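Local coordinates for Non-structural protein 3 (Porcine deltacoronavirus, PDB 6LN0) that probably binds ADP-ribose through its macro domain and carries a papain-like peptidase region likely to cleave the viral polyprotein, at residues A[105-110]-A[135-140]; A[32-37]-A[120-125]. All coordinates share one frame; numbering follows the deposited sequence.

Contact 1. Residues A[105-110]-A[135-140]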
ATOM      1  N   GLN A 105      13.063  19.818 -27.410  1.00 68.59           N
ATOM      2  CA  GLN A 105      12.521  20.909 -28.200  1.00 70.92           C
ATOM      3  C   GLN A 105      12.285  20.512 -29.655  1.00 72.84           C
ATOM      4  O   GLN A 105      11.702  21.302 -30.407  1.00 71.02           O
ATOM      5  CB  GLN A 105      13.432  22.138 -28.103  1.00 72.68           C
ATOM      6  CG  GLN A 105      13.448  22.799 -26.709  1.00 76.37           C
ATOM      7  CD  GLN A 105      12.249  23.712 -26.453  1.00 81.27           C
ATOM      8  OE1 GLN A 105      11.622  24.211 -27.393  1.00 85.96           O
ATOM      9  NE2 GLN A 105      11.923  23.927 -25.175  1.00 78.77           N
ATOM     10  N   ALA A 106      12.700  19.308 -30.069  1.00 68.68           N
ATOM     11  CA  ALA A 106      12.317  18.828 -31.390  1.00 67.14           C
ATOM     12  C   ALA A 106      10.906  18.260 -31.375  1.00 64.08           C
ATOM     13  O   ALA A 106      10.113  18.536 -32.279  1.00 61.70           O
ATOM     14  CB  ALA A 106      13.308  17.779 -31.891  1.00 69.72           C
ATOM     15  N   TYR A 107      10.563  17.482 -30.351  1.00 65.76           N
ATOM     16  CA  TYR A 107       9.205  16.950 -30.269  1.00 63.58           C
ATOM     17  C   TYR A 107       8.202  18.038 -29.907  1.00 64.40           C
ATOM     18  O   TYR A 107       7.044  17.989 -30.347  1.00 59.24           O
ATOM     19  CB  TYR A 107       9.142  15.824 -29.251  1.00 62.10           C
ATOM     20  CG  TYR A 107       9.881  14.583 -29.658  1.00 62.13           C
ATOM     21  CD1 TYR A 107      11.214  14.412 -29.328  1.00 64.78           C
ATOM     22  CD2 TYR A 107       9.241  13.570 -30.358  1.00 62.31           C
ATOM     23  CE1 TYR A 107      11.892  13.276 -29.688  1.00 64.14           C
ATOM     24  CE2 TYR A 107       9.909  12.428 -30.726  1.00 61.12           C
ATOM     25  CZ  TYR A 107      11.236  12.283 -30.382  1.00 61.59           C
ATOM     26  OH  TYR A 107      11.917  11.141 -30.740  1.00 64.23           O
ATOM     27  N   LYS A 108       8.618  18.999 -29.067  1.00 67.57           N
ATOM     28  CA  LYS A 108       7.811  20.191 -28.828  1.00 66.16           C
ATOM     29  C   LYS A 108       7.527  20.891 -30.140  1.00 65.55           C
ATOM     30  O   LYS A 108       6.406  21.342 -30.400  1.00 66.40           O
ATOM     31  CB  LYS A 108       8.537  21.146 -27.872  1.00 67.62           C
ATOM     32  CG  LYS A 108       7.621  22.140 -27.146  1.00 76.28           C
ATOM     33  CD  LYS A 108       8.334  23.462 -26.800  1.00 77.92           C
ATOM     34  CE  LYS A 108       7.380  24.462 -26.133  1.00 72.26           C
ATOM     35  NZ  LYS A 108       6.870  25.500 -27.078  1.00 76.68           N
ATOM     36  N   SER A 109       8.545  20.965 -30.988  1.00 66.09           N
ATOM     37  CA  SER A 109       8.426  21.580 -32.292  1.00 62.52           C
ATOM     38  C   SER A 109       7.415  20.870 -33.183  1.00 59.23           C
ATOM     39  O   SER A 109       6.864  21.496 -34.093  1.00 57.89           O
ATOM     40  CB  SER A 109       9.816  21.604 -32.924  1.00 60.29           C
ATOM     41  OG  SER A 109       9.746  21.809 -34.310  1.00 71.55           O
ATOM     42  N   ILE A 110       7.135  19.600 -32.916  1.00 56.80           N
ATOM     43  CA  ILE A 110       6.282  18.791 -33.776  1.00 54.90           C
ATOM     44  C   ILE A 110       4.834  18.821 -33.313  1.00 59.79           C
ATOM     45  O   ILE A 110       3.912  18.997 -34.114  1.00 56.60           O
ATOM     46  CB  ILE A 110       6.821  17.343 -33.810  1.00 53.70           C
ATOM     47  CG1 ILE A 110       8.098  17.251 -34.640  1.00 54.66           C
ATOM     48  CG2 ILE A 110       5.740  16.349 -34.277  1.00 53.15           C
ATOM     49  CD1 ILE A 110       8.821  15.944 -34.469  1.00 54.70           C
ATOM     50  N   LEU A 135      12.699   8.480 -26.811  1.00 68.84           N
ATOM     51  CA  LEU A 135      11.386   8.096 -26.315  1.00 70.54           C
ATOM     52  C   LEU A 135      11.031   8.864 -25.049  1.00 73.21           C
ATOM     53  O   LEU A 135       9.847   9.121 -24.787  1.00 73.43           O
ATOM     54  CB  LEU A 135      11.331   6.592 -26.077  1.00 68.96           C
ATOM     55  CG  LEU A 135      11.038   5.770 -27.336  1.00 68.28           C
ATOM     56  CD1 LEU A 135      10.559   4.399 -26.969  1.00 66.74           C
ATOM     57  CD2 LEU A 135      10.011   6.434 -28.242  1.00 66.16           C
ATOM     58  N   ASP A 136      12.041   9.272 -24.274  1.00 73.75           N
ATOM     59  CA  ASP A 136      11.792  10.020 -23.046  1.00 77.35           C
ATOM     60  C   ASP A 136      11.520  11.490 -23.341  1.00 75.63           C
ATOM     61  O   ASP A 136      10.597  12.088 -22.766  1.00 71.95           O
ATOM     62  CB  ASP A 136      12.975   9.867 -22.079  1.00 79.79           C
ATOM     63  CG  ASP A 136      12.745  10.576 -20.744  1.00 83.56           C
ATOM     64  OD1 ASP A 136      11.705  10.306 -20.081  1.00 72.34           O
ATOM     65  OD2 ASP A 136      13.613  11.411 -20.374  1.00 88.39           O
ATOM     66  N   ALA A 137      12.329  12.095 -24.225  1.00 74.56           N
ATOM     67  CA  ALA A 137      12.034  13.451 -24.680  1.00 70.78           C
ATOM     68  C   ALA A 137      10.603  13.545 -25.183  1.00 66.61           C
ATOM     69  O   ALA A 137       9.908  14.534 -24.929  1.00 67.29           O
ATOM     70  CB  ALA A 137      13.015  13.874 -25.771  1.00 71.15           C
ATOM     71  N   PHE A 138      10.130  12.494 -25.851  1.00 64.56           N
ATOM     72  CA  PHE A 138       8.817  12.551 -26.477  1.00 67.66           C
ATOM     73  C   PHE A 138       7.704  12.566 -25.438  1.00 69.71           C
ATOM     74  O   PHE A 138       6.749  13.346 -25.563  1.00 67.77           O
ATOM     75  CB  PHE A 138       8.642  11.378 -27.437  1.00 60.18           C
ATOM     76  CG  PHE A 138       7.216  11.066 -27.757  1.00 58.59           C
ATOM     77  CD1 PHE A 138       6.501  11.865 -28.633  1.00 61.87           C
ATOM     78  CD2 PHE A 138       6.594   9.965 -27.199  1.00 58.54           C
ATOM     79  CE1 PHE A 138       5.181  11.576 -28.943  1.00 60.40           C
ATOM     80  CE2 PHE A 138       5.282   9.663 -27.494  1.00 62.97           C
ATOM     81  CZ  PHE A 138       4.567  10.472 -28.370  1.00 64.36           C
ATOM     82  N   ARG A 139       7.798  11.711 -24.407  1.00 69.05           N
ATOM     83  CA  ARG A 139       6.762  11.742 -23.378  1.00 67.92           C
ATOM     84  C   ARG A 139       6.811  13.047 -22.588  1.00 66.83           C
ATOM     85  O   ARG A 139       5.764  13.569 -22.197  1.00 67.36           O
ATOM     86  CB  ARG A 139       6.870  10.524 -22.460  1.00 68.82           C
ATOM     87  CG  ARG A 139       8.289  10.063 -22.171  1.00 75.83           C
ATOM     88  CD  ARG A 139       8.314   8.700 -21.456  1.00 75.35           C
ATOM     89  NE  ARG A 139       7.199   8.559 -20.522  1.00 76.20           N
ATOM     90  CZ  ARG A 139       7.239   8.920 -19.244  1.00 74.72           C
ATOM     91  NH1 ARG A 139       8.349   9.446 -18.727  1.00 70.73           N
ATOM     92  NH2 ARG A 139       6.158   8.754 -18.490  1.00 69.50           N
ATOM     93  N   LYS A 140       8.000  13.623 -22.401  1.00 64.98           N
ATOM     94  CA  LYS A 140       8.083  14.941 -21.774  1.00 68.65           C
ATOM     95  C   LYS A 140       7.399  16.024 -22.617  1.00 70.84           C
ATOM     96  O   LYS A 140       6.918  17.024 -22.069  1.00 73.47           O
ATOM     97  CB  LYS A 140       9.549  15.316 -21.526  1.00 68.31           C
ATOM     98  CG  LYS A 140      10.162  14.728 -20.250  1.00 73.04           C
ATOM     99  CD  LYS A 140      11.639  15.097 -20.140  1.00 76.92           C
ATOM    100  CE  LYS A 140      12.309  14.406 -18.960  1.00 84.46           C
ATOM    101  NZ  LYS A 140      13.767  14.183 -19.230  1.00 75.89           N
TER
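Tyr107 reaches across from helix 99-110 and lays its ring on the backbone-proximal parts of Phe138 and Ala137 in helix 131-141. The helices come close here, with Tyr107 CA and Phe138 CA 5.8 Å apart. With its CG anti to the carbonyl carbon, the tyrosine side chain heads for the other helix. There Phe138 CB sits over one face of the phenol ring, 3.8 Å from its centroid and only 18° off the ring normal, a CH-pi contact displaced toward the CD2-CE2 rim. Further along the same side chain, Phe138 CD1 meets Tyr107 CD2 at 3.7 Å, the tyrosine carbon lying at the edge of the phenyl ring, near its plane. The two aromatic groups are not stacked: their planes are inclined at 60° and their centroids are 5.7 Å apart. Both helices belong to the alpha/beta/alpha sandwich of the macro domain. Phe138, having CG anti to its own backbone N (chi1 160°), carries the rest of its ring away from helix 99-110 and onto Val149 and Leu151 of strand 146-152, tying the helix pair to the central sheet. Ala137 completes the interface on the other rim of the tyrosine, its CB 4.0 Å from Tyr107 CD1 and approaching the ring at a slant. The small methyl group lets the phenol lie close to helix 131-141, where Ser134 and Ala141 also touch it. The phenol oxygen of this buried residue has a partner: Tyr107 OH is hydrogen-bonded with the backbone N of Leu122. On a different flank of helix 131-141, Asp136 OD2 receives Lys140 NZ at 3.0 Å on its syn side but tilted out of the carboxylate plane, while Arg139 forms a longer salt bridge to OD1.

Contact 2. Residues A[32-37]-A[120-125]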
ATOM      1  N   VAL A  32       5.795  12.990 -39.961  1.00 44.60           N
ATOM      2  CA  VAL A  32       7.012  13.716 -39.618  1.00 48.52           C
ATOM      3  C   VAL A  32       8.196  13.128 -40.375  1.00 47.74           C
ATOM      4  O   VAL A  32       8.373  11.907 -40.441  1.00 45.26           O
ATOM      5  CB  VAL A  32       7.282  13.697 -38.099  1.00 48.12           C
ATOM      6  CG1 VAL A  32       8.498  14.533 -37.816  1.00 48.07           C
ATOM      7  CG2 VAL A  32       6.098  14.238 -37.309  1.00 50.25           C
ATOM      8  N   ASN A  33       9.031  14.009 -40.912  1.00 49.17           N
ATOM      9  CA  ASN A  33      10.204  13.632 -41.702  1.00 53.76           C
ATOM     10  C   ASN A  33      11.456  14.123 -40.993  1.00 50.31           C
ATOM     11  O   ASN A  33      11.704  15.343 -40.951  1.00 49.77           O
ATOM     12  CB  ASN A  33      10.119  14.223 -43.112  1.00 51.47           C
ATOM     13  CG  ASN A  33      11.321  13.859 -43.994  1.00 59.55           C
ATOM     14  OD1 ASN A  33      12.486  14.142 -43.664  1.00 58.83           O
ATOM     15  ND2 ASN A  33      11.033  13.251 -45.143  1.00 62.62           N
ATOM     16  N   PRO A  34      12.271  13.245 -40.439  1.00 54.68           N
ATOM     17  CA  PRO A  34      13.489  13.685 -39.747  1.00 53.97           C
ATOM     18  C   PRO A  34      14.601  13.931 -40.758  1.00 59.45           C
ATOM     19  O   PRO A  34      15.141  12.996 -41.358  1.00 59.43           O
ATOM     20  CB  PRO A  34      13.799  12.507 -38.809  1.00 53.39           C
ATOM     21  CG  PRO A  34      12.589  11.606 -38.866  1.00 52.04           C
ATOM     22  CD  PRO A  34      12.041  11.809 -40.255  1.00 57.61           C
ATOM     23  N   ALA A  35      14.943  15.201 -40.949  1.00 52.87           N
ATOM     24  CA  ALA A  35      15.601  15.661 -42.150  1.00 56.74           C
ATOM     25  C   ALA A  35      16.858  16.430 -41.790  1.00 64.58           C
ATOM     26  O   ALA A  35      17.116  16.740 -40.622  1.00 63.66           O
ATOM     27  CB  ALA A  35      14.666  16.552 -42.982  1.00 56.11           C
ATOM     28  N   ASN A  36      17.647  16.737 -42.817  1.00 64.66           N
ATOM     29  CA  ASN A  36      18.755  17.667 -42.680  1.00 63.13           C
ATOM     30  C   ASN A  36      18.333  19.009 -43.258  1.00 61.32           C
ATOM     31  O   ASN A  36      17.337  19.106 -43.967  1.00 63.39           O
ATOM     32  CB  ASN A  36      20.006  17.141 -43.382  1.00 65.60           C
ATOM     33  CG  ASN A  36      19.800  16.947 -44.868  1.00 70.09           C
ATOM     34  OD1 ASN A  36      19.741  17.917 -45.629  1.00 69.89           O
ATOM     35  ND2 ASN A  36      19.682  15.685 -45.291  1.00 71.02           N
ATOM     36  N   ALA A  37      19.096  20.052 -42.933  1.00 64.22           N
ATOM     37  CA  ALA A  37      18.733  21.396 -43.371  1.00 65.54           C
ATOM     38  C   ALA A  37      18.611  21.512 -44.888  1.00 74.00           C
ATOM     39  O   ALA A  37      17.907  22.411 -45.368  1.00 72.66           O
ATOM     40  CB  ALA A  37      19.748  22.421 -42.864  1.00 62.24           C
ATOM     41  N   PRO A 120       8.590   8.684 -36.985  1.00 61.16           N
ATOM     42  CA  PRO A 120       9.823   7.911 -36.795  1.00 61.51           C
ATOM     43  C   PRO A 120      10.578   8.451 -35.591  1.00 62.15           C
ATOM     44  O   PRO A 120      10.802   9.659 -35.474  1.00 62.07           O
ATOM     45  CB  PRO A 120      10.597   8.154 -38.099  1.00 60.80           C
ATOM     46  CG  PRO A 120       9.903   9.351 -38.761  1.00 54.83           C
ATOM     47  CD  PRO A 120       8.478   9.217 -38.352  1.00 55.42           C
ATOM     48  N   ILE A 121      10.971   7.546 -34.689  1.00 62.94           N
ATOM     49  CA  ILE A 121      11.717   7.969 -33.510  1.00 64.73           C
ATOM     50  C   ILE A 121      12.947   8.739 -33.955  1.00 65.84           C
ATOM     51  O   ILE A 121      13.672   8.311 -34.864  1.00 71.10           O
ATOM     52  CB  ILE A 121      12.085   6.756 -32.647  1.00 66.02           C
ATOM     53  CG1 ILE A 121      10.815   6.094 -32.131  1.00 63.53           C
ATOM     54  CG2 ILE A 121      12.980   7.167 -31.494  1.00 66.19           C
ATOM     55  CD1 ILE A 121      11.020   4.674 -31.760  1.00 70.06           C
ATOM     56  N   LEU A 122      13.154   9.911 -33.357  1.00 63.20           N
ATOM     57  CA  LEU A 122      14.224  10.798 -33.780  1.00 67.77           C
ATOM     58  C   LEU A 122      15.561  10.275 -33.279  1.00 71.71           C
ATOM     59  O   LEU A 122      15.643   9.615 -32.243  1.00 70.51           O
ATOM     60  CB  LEU A 122      13.990  12.222 -33.264  1.00 65.88           C
ATOM     61  CG  LEU A 122      12.627  12.899 -33.475  1.00 67.58           C
ATOM     62  CD1 LEU A 122      12.722  14.384 -33.124  1.00 66.14           C
ATOM     63  CD2 LEU A 122      12.094  12.712 -34.912  1.00 65.51           C
ATOM     64  N   GLY A 123      16.616  10.569 -34.031  1.00 76.20           N
ATOM     65  CA  GLY A 123      17.940  10.147 -33.624  1.00 75.07           C
ATOM     66  C   GLY A 123      18.291   8.716 -33.960  1.00 77.41           C
ATOM     67  O   GLY A 123      19.034   8.075 -33.208  1.00 83.03           O
ATOM     68  N   ALA A 124      17.770   8.186 -35.062  1.00 79.18           N
ATOM     69  CA  ALA A 124      18.285   6.934 -35.589  1.00 81.42           C
ATOM     70  C   ALA A 124      19.532   7.202 -36.438  1.00 80.87           C
ATOM     71  O   ALA A 124      19.866   8.346 -36.767  1.00 75.13           O
ATOM     72  CB  ALA A 124      17.210   6.202 -36.394  1.00 68.53           C
ATOM     73  N   GLY A 125      20.234   6.129 -36.781  1.00 82.79           N
ATOM     74  CA  GLY A 125      21.494   6.231 -37.484  1.00 83.78           C
ATOM     75  C   GLY A 125      22.685   6.095 -36.548  1.00 87.09           C
ATOM     76  O   GLY A 125      22.577   6.210 -35.324  1.00 89.56           O
TER
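Two neighbouring parallel strands of the macro-domain sheet, 29-34 and 117-120, finish here, and a pair of prolines packs between their ends. Backbone pairing between them includes a hydrogen bond between Val32 and Val118, but Pro120 has no N-H to continue the pattern. Instead its CG and CD lie against the carbonyl of Val32, with Pro120 CD 3.4 Å from Val32 O. The same pyrrolidine then meets Pro34: Pro34 CG and Pro120 CG approach to 3.5 Å, a snug apolar contact in which the rings cross obliquely.

Leu122 adds the third side chain. Its CG is anti to the carbonyl carbon (chi1 -50°), and although its CB does not face the strand, the branch turns back so that Leu122 CD2 comes within 4.1 Å of Pro34 CG. Its carbonyl oxygen is hydrogen-bonded to Ser134 OG, which ties the start of the loop to helix 131-141. Gly123 follows in a left-handed backbone conformation (phi 82°) as the loop turns on.

On the strand side, Asn33 ND2 is hydrogen-bonded to Asn41 OD1, and beyond Pro34 Asn36 ND2 is hydrogen-bonded to Thr40 OG1. An Asn-rich loop at one strand end beside a glycine-rich loop at the next is typical of the ADP-ribose cleft of macro domains, and these segments probably line it.

Both contacts are largely buried and lie within the macro domain, their centres about 12 Å apart. Contact 1 joins two helices beside the sheet through aromatic packing, whereas contact 2 joins the ends of two sheet strands through aliphatic proline and leucine carbons and leads into loops that are more exposed. Neither has a hydrogen bond between its own segments; polar ties lie within a helix, between the contacts (Tyr107 OH with Leu122 N) or outward. Helix 99-110 serves both: Ile110 CD1 packs on Val32 CG1 at 3.6 Å, and Ala106 CB meets Leu122 CD1 at 3.7 Å. Helix 131-141 adds Leu135 CD2 against Ile121 CG1 at 4.0 Å, so the helix pair also backs the loop of contact 2.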